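PDB 5HOS: cellulase from Xanthomonas axonopodis pv. citri, which probably hydrolyses internal beta-1,4-glucosidic bonds in cellulose and related glucans, as an endoglucanase of glycoside hydrolase family 5. Local coordinates for residues A[123-126]-A[131-134]. Numbering follows the deposited sequence.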
ATOM      1  N   HIS A 123      17.705  -0.793 -10.265  1.00 25.21           N
ATOM      2  CA  HIS A 123      18.051   0.544 -10.746  1.00 23.02           C
ATOM      3  C   HIS A 123      16.887   1.481 -10.509  1.00 23.32           C
ATOM      4  O   HIS A 123      15.742   1.155 -10.835  1.00 23.39           O
ATOM      5  CB  HIS A 123      18.356   0.497 -12.234  1.00 16.69           C
ATOM      6  CG  HIS A 123      19.540  -0.348 -12.567  1.00 25.13           C
ATOM      7  ND1 HIS A 123      20.830   0.128 -12.506  1.00 31.96           N
ATOM      8  CD2 HIS A 123      19.630  -1.641 -12.950  1.00 29.94           C
ATOM      9  CE1 HIS A 123      21.666  -0.839 -12.839  1.00 34.56           C
ATOM     10  NE2 HIS A 123      20.963  -1.923 -13.111  1.00 34.22           N
ATOM     11  N   THR A 124      17.200   2.660  -9.980  1.00 18.89           N
ATOM     12  CA  THR A 124      16.189   3.602  -9.554  1.00 21.75           C
ATOM     13  C   THR A 124      15.551   4.299 -10.762  1.00 22.29           C
ATOM     14  O   THR A 124      16.228   4.641 -11.738  1.00 23.05           O
ATOM     15  CB  THR A 124      16.807   4.620  -8.565  1.00 24.47           C
ATOM     16  OG1 THR A 124      17.353   3.909  -7.444  1.00 24.82           O
ATOM     17  CG2 THR A 124      15.785   5.608  -8.063  1.00 25.59           C
ATOM     18  N   ILE A 125      14.237   4.491 -10.687  1.00 20.05           N
ATOM     19  CA  ILE A 125      13.489   5.259 -11.693  1.00 20.17           C
ATOM     20  C   ILE A 125      14.110   6.660 -11.784  1.00 22.48           C
ATOM     21  O   ILE A 125      14.367   7.283 -10.767  1.00 26.47           O
ATOM     22  CB  ILE A 125      11.991   5.368 -11.314  1.00 17.97           C
ATOM     23  CG1 ILE A 125      11.313   3.997 -11.368  1.00 18.45           C
ATOM     24  CG2 ILE A 125      11.249   6.311 -12.256  1.00 20.67           C
ATOM     25  CD1 ILE A 125      10.031   3.916 -10.551  1.00 18.73           C
ATOM     26  N   GLY A 126      14.348   7.141 -13.003  1.00 23.70           N
ATOM     27  CA  GLY A 126      15.043   8.413 -13.222  1.00 25.13           C
ATOM     28  C   GLY A 126      16.516   8.286 -13.562  1.00 26.32           C
ATOM     29  O   GLY A 126      17.112   9.239 -14.052  1.00 28.56           O
ATOM     30  N   PRO A 131      14.640   5.108 -17.256  1.00 23.67           N
ATOM     31  CA  PRO A 131      14.029   6.437 -17.353  1.00 23.56           C
ATOM     32  C   PRO A 131      12.553   6.435 -16.963  1.00 22.39           C
ATOM     33  O   PRO A 131      11.920   5.376 -16.927  1.00 22.20           O
ATOM     34  CB  PRO A 131      14.204   6.818 -18.827  1.00 25.28           C
ATOM     35  CG  PRO A 131      14.427   5.543 -19.548  1.00 27.28           C
ATOM     36  CD  PRO A 131      15.045   4.579 -18.574  1.00 25.06           C
ATOM     37  N   ILE A 132      12.005   7.619 -16.721  1.00 21.35           N
ATOM     38  CA  ILE A 132      10.596   7.747 -16.310  1.00 22.92           C
ATOM     39  C   ILE A 132       9.674   6.999 -17.286  1.00 20.49           C
ATOM     40  O   ILE A 132       8.701   6.364 -16.865  1.00 21.19           O
ATOM     41  CB  ILE A 132      10.165   9.233 -16.169  1.00 26.15           C
ATOM     42  CG1 ILE A 132      10.624   9.858 -14.839  1.00 30.31           C
ATOM     43  CG2 ILE A 132       8.649   9.382 -16.167  1.00 27.42           C
ATOM     44  CD1 ILE A 132      11.950   9.426 -14.269  1.00 31.68           C
ATOM     45  N   SER A 133       9.997   7.073 -18.577  1.00 23.10           N
ATOM     46  CA  SER A 133       9.259   6.366 -19.626  1.00 22.52           C
ATOM     47  C   SER A 133       9.052   4.879 -19.328  1.00 19.73           C
ATOM     48  O   SER A 133       8.014   4.327 -19.654  1.00 20.90           O
ATOM     49  CB  SER A 133       9.961   6.528 -20.989  1.00 22.35           C
ATOM     50  OG  SER A 133      11.242   5.913 -20.985  1.00 24.48           O
ATOM     51  N   THR A 134      10.043   4.233 -18.718  1.00 18.15           N
ATOM     52  CA  THR A 134       9.920   2.831 -18.346  1.00 19.21           C
ATOM     53  C   THR A 134       8.815   2.595 -17.300  1.00 19.03           C
ATOM     54  O   THR A 134       8.042   1.637 -17.402  1.00 18.83           O
ATOM     55  CB  THR A 134      11.275   2.290 -17.863  1.00 18.65           C
ATOM     56  OG1 THR A 134      12.183   2.296 -18.973  1.00 21.23           O
ATOM     57  CG2 THR A 134      11.160   0.871 -17.319  1.00 20.89           C
TER
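Ile132 reaches across to the backbone of Gly126 with the far end of its side chain: CD1 of Ile132 lies 3.4 Å from CA of Gly126 and 3.5 Å from the N of Gly126. This is a methyl group resting on bare main chain. Gly126 has its own backbone reason for being glycine, since at a phi of 99° a CB would be pressed against the O of Ile125. The same CD1 also meets Ile125, whose CG2 branch is 3.8 Å away from CD1 of Ile132. The two isoleucine side chains cross at about a right angle and meet methyl to methyl. In Ile125, CG2 is anti to the backbone N, which leaves this short branch to face Ile132. Ile132 makes its contact with the longer branch; a chi2 of 35°, short of fully staggered, turns CD1 toward the N and CA of Gly126. No hydrogen bond links the two segments, and the interface of 136 Å² is held by van der Waals contact. Within 131-134, the N of Thr134 bonds to the O of Pro131 at 2.8 Å, forming a turn at the start of helix 132-145. The contact joins the end of the small 119-120/123-124 hairpin to the first turn of that helix, within the third beta-alpha loop of the (beta/alpha)8 barrel, which runs from barrel strand 109-114 to helix 132-145. Both isoleucines also pack on helix 165-181 through Ala171, with Trp168 adding to the Ile125 side and Ala174 to that of Ile132, while Trp77 of helix 77-80 touches Ile125.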